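PDB 1WVG: CDP-glucose 4,6-dehydratase from Salmonella enterica subsp. enterica serovar Typhi, which catalyses the NAD-dependent conversion of CDP-D-glucose to CDP-4-dehydro-6-deoxy-D-glucose with loss of water, a step in building the O-antigen of lipopolysaccharide. Local coordinates for residues W24-M32 with L343-M354. Sequence-based numbering, arbitrary orientation.
Sequences WLSLWLTEM and LICSKREISDYM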
ATOM      1  N   TRP A  24      36.946  -9.430   4.131  1.00 21.99           N
ATOM      2  CA  TRP A  24      36.669  -9.470   5.560  1.00 25.40           C
ATOM      3  C   TRP A  24      35.921 -10.752   5.907  1.00 26.18           C
ATOM      4  O   TRP A  24      36.170 -11.419   6.930  1.00 21.06           O
ATOM      5  CB  TRP A  24      35.883  -8.234   6.001  1.00 23.50           C
ATOM      6  CG  TRP A  24      36.681  -6.984   6.256  1.00 20.23           C
ATOM      7  CD1 TRP A  24      36.743  -5.897   5.448  1.00 23.74           C
ATOM      8  CD2 TRP A  24      37.450  -6.661   7.415  1.00 19.39           C
ATOM      9  NE1 TRP A  24      37.522  -4.903   6.014  1.00 26.93           N
ATOM     10  CE2 TRP A  24      37.957  -5.339   7.240  1.00 25.17           C
ATOM     11  CE3 TRP A  24      37.799  -7.365   8.557  1.00 20.59           C
ATOM     12  CZ2 TRP A  24      38.772  -4.708   8.204  1.00 25.14           C
ATOM     13  CZ3 TRP A  24      38.589  -6.737   9.514  1.00 26.03           C
ATOM     14  CH2 TRP A  24      39.068  -5.426   9.357  1.00 22.71           C
ATOM     15  N   LEU A  25      35.013 -11.095   5.010  1.00 19.46           N
ATOM     16  CA  LEU A  25      34.267 -12.318   5.249  1.00 28.15           C
ATOM     17  C   LEU A  25      35.170 -13.538   5.179  1.00 29.51           C
ATOM     18  O   LEU A  25      35.171 -14.416   6.055  1.00 27.85           O
ATOM     19  CB  LEU A  25      33.084 -12.495   4.252  1.00 27.63           C
ATOM     20  CG  LEU A  25      32.248 -13.742   4.558  1.00 27.65           C
ATOM     21  CD1 LEU A  25      31.686 -13.684   5.974  1.00 18.22           C
ATOM     22  CD2 LEU A  25      31.129 -13.903   3.539  1.00 25.07           C
ATOM     23  N   SER A  26      35.929 -13.609   4.098  1.00 17.60           N
ATOM     24  CA  SER A  26      36.802 -14.780   3.970  1.00 23.13           C
ATOM     25  C   SER A  26      37.763 -14.944   5.151  1.00 22.93           C
ATOM     26  O   SER A  26      38.007 -16.026   5.709  1.00 25.07           O
ATOM     27  CB  SER A  26      37.539 -14.729   2.646  1.00 35.80           C
ATOM     28  OG  SER A  26      36.599 -14.580   1.604  1.00 25.44           O
ATOM     29  N   LEU A  27      38.315 -13.818   5.545  1.00 20.95           N
ATOM     30  CA  LEU A  27      39.186 -13.814   6.666  1.00 19.20           C
ATOM     31  C   LEU A  27      38.475 -14.350   7.909  1.00 27.81           C
ATOM     32  O   LEU A  27      38.939 -15.276   8.593  1.00 22.27           O
ATOM     33  CB  LEU A  27      39.592 -12.384   6.902  1.00 19.88           C
ATOM     34  CG  LEU A  27      40.635 -12.320   7.987  1.00 28.19           C
ATOM     35  CD1 LEU A  27      41.784 -13.237   7.596  1.00 30.61           C
ATOM     36  CD2 LEU A  27      41.160 -10.887   8.052  1.00 43.13           C
ATOM     37  N   TRP A  28      37.312 -13.762   8.195  1.00 30.49           N
ATOM     38  CA  TRP A  28      36.526 -14.175   9.350  1.00 27.19           C
ATOM     39  C   TRP A  28      36.320 -15.674   9.358  1.00 14.87           C
ATOM     40  O   TRP A  28      36.586 -16.398  10.332  1.00 19.13           O
ATOM     41  CB  TRP A  28      35.117 -13.525   9.308  1.00 23.43           C
ATOM     42  CG  TRP A  28      34.471 -13.480  10.680  1.00 24.78           C
ATOM     43  CD1 TRP A  28      34.755 -14.309  11.729  1.00 26.82           C
ATOM     44  CD2 TRP A  28      33.493 -12.521  11.167  1.00 19.66           C
ATOM     45  NE1 TRP A  28      34.021 -13.941  12.833  1.00 23.78           N
ATOM     46  CE2 TRP A  28      33.226 -12.847  12.510  1.00 21.55           C
ATOM     47  CE3 TRP A  28      32.820 -11.419  10.598  1.00 23.11           C
ATOM     48  CZ2 TRP A  28      32.315 -12.083  13.279  1.00 21.36           C
ATOM     49  CZ3 TRP A  28      31.935 -10.655  11.354  1.00 19.70           C
ATOM     50  CH2 TRP A  28      31.688 -10.997  12.687  1.00 18.96           C
ATOM     51  N   LEU A  29      35.761 -16.100   8.224  1.00 22.57           N
ATOM     52  CA  LEU A  29      35.419 -17.486   7.961  1.00 24.85           C
ATOM     53  C   LEU A  29      36.611 -18.459   8.107  1.00 37.03           C
ATOM     54  O   LEU A  29      36.537 -19.496   8.794  1.00 23.84           O
ATOM     55  CB  LEU A  29      34.706 -17.631   6.592  1.00 22.39           C
ATOM     56  CG  LEU A  29      33.192 -17.333   6.596  1.00 28.89           C
ATOM     57  CD1 LEU A  29      32.508 -17.719   5.271  1.00 25.03           C
ATOM     58  CD2 LEU A  29      32.483 -18.015   7.776  1.00 26.96           C
ATOM     59  N   THR A  30      37.737 -18.142   7.450  1.00 28.60           N
ATOM     60  CA  THR A  30      38.857 -19.072   7.568  1.00 21.22           C
ATOM     61  C   THR A  30      39.339 -19.111   8.993  1.00 24.42           C
ATOM     62  O   THR A  30      39.723 -20.139   9.556  1.00 27.31           O
ATOM     63  CB  THR A  30      40.005 -18.762   6.626  1.00 29.87           C
ATOM     64  OG1 THR A  30      40.486 -17.522   7.022  1.00 37.08           O
ATOM     65  CG2 THR A  30      39.501 -18.645   5.204  1.00 17.93           C
ATOM     66  N   GLU A  31      39.291 -17.945   9.602  1.00 30.65           N
ATOM     67  CA  GLU A  31      39.689 -17.861  10.985  1.00 33.10           C
ATOM     68  C   GLU A  31      38.836 -18.757  11.856  1.00 38.05           C
ATOM     69  O   GLU A  31      39.293 -19.163  12.921  1.00 32.92           O
ATOM     70  CB  GLU A  31      39.633 -16.424  11.504  1.00 36.31           C
ATOM     71  CG  GLU A  31      40.158 -16.264  12.943  1.00 92.66           C
ATOM     72  CD  GLU A  31      39.937 -14.869  13.472  1.00100.00           C
ATOM     73  OE1 GLU A  31      40.800 -14.001  13.459  1.00 90.42           O
ATOM     74  OE2 GLU A  31      38.713 -14.686  13.950  1.00100.00           O
ATOM     75  N   MET A  32      37.611 -19.064  11.400  1.00 31.46           N
ATOM     76  CA  MET A  32      36.735 -19.913  12.199  1.00 32.08           C
ATOM     77  C   MET A  32      36.886 -21.388  11.909  1.00 37.73           C
ATOM     78  O   MET A  32      36.177 -22.227  12.467  1.00 40.57           O
ATOM     79  CB  MET A  32      35.270 -19.456  12.208  1.00 31.95           C
ATOM     80  CG  MET A  32      35.090 -18.216  13.067  1.00 34.96           C
ATOM     81  SD  MET A  32      33.358 -17.719  13.219  1.00 37.76           S
ATOM     82  CE  MET A  32      32.907 -17.523  11.483  1.00 23.18           C
ATOM     83  N   LEU A 343      47.221  -7.911   8.752  1.00 23.42           N
ATOM     84  CA  LEU A 343      46.526  -9.142   8.988  1.00 29.68           C
ATOM     85  C   LEU A 343      46.290  -9.223  10.473  1.00 26.46           C
ATOM     86  O   LEU A 343      45.236  -9.558  10.982  1.00 25.45           O
ATOM     87  CB  LEU A 343      47.353 -10.372   8.562  1.00 32.95           C
ATOM     88  CG  LEU A 343      46.635 -11.679   8.885  1.00 39.72           C
ATOM     89  CD1 LEU A 343      45.551 -11.896   7.845  1.00 32.79           C
ATOM     90  CD2 LEU A 343      47.606 -12.848   8.825  1.00 39.13           C
ATOM     91  N   ILE A 344      47.324  -8.879  11.194  1.00 26.03           N
ATOM     92  CA  ILE A 344      47.190  -8.946  12.612  1.00 21.38           C
ATOM     93  C   ILE A 344      46.186  -7.928  13.155  1.00 30.02           C
ATOM     94  O   ILE A 344      45.373  -8.203  14.024  1.00 30.99           O
ATOM     95  CB  ILE A 344      48.569  -8.927  13.244  1.00 31.35           C
ATOM     96  CG1 ILE A 344      49.148 -10.323  13.027  1.00 35.23           C
ATOM     97  CG2 ILE A 344      48.426  -8.611  14.720  1.00 23.00           C
ATOM     98  CD1 ILE A 344      48.106 -11.270  12.399  1.00 58.97           C
ATOM     99  N   CYS A 345      46.190  -6.718  12.626  1.00 37.27           N
ATOM    100  CA  CYS A 345      45.211  -5.720  13.070  1.00 36.48           C
ATOM    101  C   CYS A 345      43.790  -6.179  12.740  1.00 38.92           C
ATOM    102  O   CYS A 345      42.894  -6.113  13.575  1.00 33.58           O
ATOM    103  CB  CYS A 345      45.452  -4.398  12.327  1.00 40.45           C
ATOM    104  SG  CYS A 345      47.012  -3.672  12.886  1.00 55.35           S
ATOM    105  N   SER A 346      43.623  -6.622  11.480  1.00 26.90           N
ATOM    106  CA  SER A 346      42.370  -7.107  10.960  1.00 23.32           C
ATOM    107  C   SER A 346      41.916  -8.258  11.830  1.00 32.03           C
ATOM    108  O   SER A 346      40.792  -8.274  12.309  1.00 33.50           O
ATOM    109  CB  SER A 346      42.417  -7.416   9.466  1.00 21.88           C
ATOM    110  OG  SER A 346      42.804  -6.226   8.760  1.00 26.75           O
ATOM    111  N   LYS A 347      42.785  -9.222  12.112  1.00 26.79           N
ATOM    112  CA  LYS A 347      42.365 -10.312  12.996  1.00 27.60           C
ATOM    113  C   LYS A 347      41.904  -9.779  14.330  1.00 26.00           C
ATOM    114  O   LYS A 347      40.966 -10.281  14.967  1.00 30.69           O
ATOM    115  CB  LYS A 347      43.457 -11.358  13.224  1.00 39.72           C
ATOM    116  CG  LYS A 347      43.778 -12.214  11.995  1.00 59.47           C
ATOM    117  CD  LYS A 347      44.302 -13.610  12.332  1.00 77.55           C
ATOM    118  CE  LYS A 347      45.438 -14.083  11.430  1.00100.00           C
ATOM    119  NZ  LYS A 347      45.676 -15.544  11.471  1.00 74.73           N
ATOM    120  N   ARG A 348      42.577  -8.732  14.778  1.00 25.65           N
ATOM    121  CA  ARG A 348      42.182  -8.158  16.038  1.00 24.26           C
ATOM    122  C   ARG A 348      40.769  -7.549  16.017  1.00 26.79           C
ATOM    123  O   ARG A 348      39.984  -7.626  16.971  1.00 20.75           O
ATOM    124  CB  ARG A 348      43.213  -7.156  16.532  1.00 27.34           C
ATOM    125  CG  ARG A 348      43.298  -7.183  18.057  1.00 67.07           C
ATOM    126  CD  ARG A 348      44.146  -6.092  18.700  1.00100.00           C
ATOM    127  NE  ARG A 348      43.566  -5.646  19.963  1.00100.00           N
ATOM    128  CZ  ARG A 348      43.716  -4.440  20.511  1.00100.00           C
ATOM    129  NH1 ARG A 348      44.468  -3.462  19.956  1.00100.00           N
ATOM    130  NH2 ARG A 348      43.104  -4.196  21.671  1.00100.00           N
ATOM    131  N   GLU A 349      40.435  -6.882  14.925  1.00 23.62           N
ATOM    132  CA  GLU A 349      39.094  -6.290  14.891  1.00 26.22           C
ATOM    133  C   GLU A 349      37.981  -7.302  14.977  1.00 29.82           C
ATOM    134  O   GLU A 349      37.016  -7.058  15.708  1.00 33.01           O
ATOM    135  CB  GLU A 349      38.838  -5.312  13.756  1.00 23.45           C
ATOM    136  CG  GLU A 349      39.653  -4.046  13.992  1.00 47.01           C
ATOM    137  CD  GLU A 349      38.798  -2.844  13.890  1.00 75.09           C
ATOM    138  OE1 GLU A 349      38.126  -2.606  12.891  1.00 40.87           O
ATOM    139  OE2 GLU A 349      38.849  -2.123  14.987  1.00 64.58           O
ATOM    140  N   ILE A 350      38.144  -8.419  14.226  1.00 29.10           N
ATOM    141  CA  ILE A 350      37.196  -9.543  14.191  1.00 27.12           C
ATOM    142  C   ILE A 350      37.054 -10.074  15.627  1.00 35.91           C
ATOM    143  O   ILE A 350      35.971 -10.252  16.176  1.00 29.38           O
ATOM    144  CB  ILE A 350      37.642 -10.621  13.183  1.00 28.33           C
ATOM    145  CG1 ILE A 350      37.693 -10.132  11.739  1.00 22.53           C
ATOM    146  CG2 ILE A 350      36.836 -11.911  13.274  1.00 25.61           C
ATOM    147  CD1 ILE A 350      37.864 -11.261  10.711  1.00 23.14           C
ATOM    148  N   SER A 351      38.191 -10.255  16.299  1.00 29.23           N
ATOM    149  CA  SER A 351      38.143 -10.740  17.662  1.00 31.27           C
ATOM    150  C   SER A 351      37.431  -9.783  18.619  1.00 32.43           C
ATOM    151  O   SER A 351      36.650 -10.147  19.489  1.00 30.65           O
ATOM    152  CB  SER A 351      39.560 -10.981  18.160  1.00 38.24           C
ATOM    153  OG  SER A 351      39.773 -10.150  19.290  1.00 67.37           O
ATOM    154  N   ASP A 352      37.735  -8.518  18.472  1.00 32.77           N
ATOM    155  CA  ASP A 352      37.132  -7.512  19.312  1.00 38.21           C
ATOM    156  C   ASP A 352      35.639  -7.524  19.088  1.00 38.99           C
ATOM    157  O   ASP A 352      34.852  -7.337  19.995  1.00 27.55           O
ATOM    158  CB  ASP A 352      37.617  -6.114  18.854  1.00 50.86           C
ATOM    159  CG  ASP A 352      38.992  -5.714  19.317  1.00 62.61           C
ATOM    160  OD1 ASP A 352      39.595  -6.374  20.139  1.00 74.54           O
ATOM    161  OD2 ASP A 352      39.458  -4.595  18.763  1.00 32.97           O
ATOM    162  N   TYR A 353      35.261  -7.680  17.826  1.00 30.29           N
ATOM    163  CA  TYR A 353      33.859  -7.677  17.512  1.00 26.51           C
ATOM    164  C   TYR A 353      33.231  -8.877  18.127  1.00 28.03           C
ATOM    165  O   TYR A 353      32.152  -8.793  18.699  1.00 32.60           O
ATOM    166  CB  TYR A 353      33.538  -7.639  16.001  1.00 30.55           C
ATOM    167  CG  TYR A 353      32.057  -7.465  15.648  1.00 26.13           C
ATOM    168  CD1 TYR A 353      31.487  -6.207  15.453  1.00 26.48           C
ATOM    169  CD2 TYR A 353      31.233  -8.575  15.457  1.00 27.44           C
ATOM    170  CE1 TYR A 353      30.149  -6.060  15.090  1.00 37.34           C
ATOM    171  CE2 TYR A 353      29.878  -8.455  15.147  1.00 19.77           C
ATOM    172  CZ  TYR A 353      29.337  -7.186  14.963  1.00 31.55           C
ATOM    173  OH  TYR A 353      28.016  -7.051  14.611  1.00 36.99           O
ATOM    174  N   MET A 354      33.909  -9.993  17.984  1.00 25.86           N
ATOM    175  CA  MET A 354      33.355 -11.199  18.559  1.00 30.66           C
ATOM    176  C   MET A 354      33.211 -11.065  20.064  1.00 45.99           C
ATOM    177  O   MET A 354      32.437 -11.756  20.722  1.00 43.89           O
ATOM    178  CB  MET A 354      34.218 -12.417  18.228  1.00 34.21           C
ATOM    179  CG  MET A 354      34.228 -12.668  16.744  1.00 46.59           C
ATOM    180  SD  MET A 354      33.307 -14.163  16.330  1.00 56.74           S
ATOM    181  CE  MET A 354      34.585 -15.001  15.358  1.00 54.98           C
TER
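Trp28 and Ile350 face each other where the helical segments 24-31 and 343-354 cross at -72°, their axes 10.4 Å apart. The first lies on helix 20-31, the first helix of the Rossmann fold, following strand 11-15; the second lies on helix 342-355, close to the C-terminus. The joint is a knob-into-hole: Ile350 plugs the pocket formed by Trp24, Leu27, Trp28 and Glu31. Its CD1 reaches down to the backbone, 3.5 Å from Trp28 CA. The other branch, CG2, sits anti to the backbone N and rests over the five-membered ring of Trp28 in a CH-pi contact, 3.5 Å from the centroid. At the six-membered end of the indole, Trp28 CH2 comes within 3.7 Å of Tyr353 CD2 with the ring planes nearly perpendicular, while Leu236, Leu239 and Ile243 of helix 236-251 also touch this tryptophan. Leu27 packs toward the N-terminal part of segment 343-354, its CD2 against Ser346 CB and its CD1 4.0 Å from Leu343 CD1. Trp24 brings its six-membered ring up to Ser346, and its NE1 is bound by the carbonyl of Gly199. Met354 makes a Met-aromatic contact, doubtful in detail because its CE is modelled too close to Trp28 NE1: SD lies at the indole edge, 3.8 Å from Trp28 CZ2.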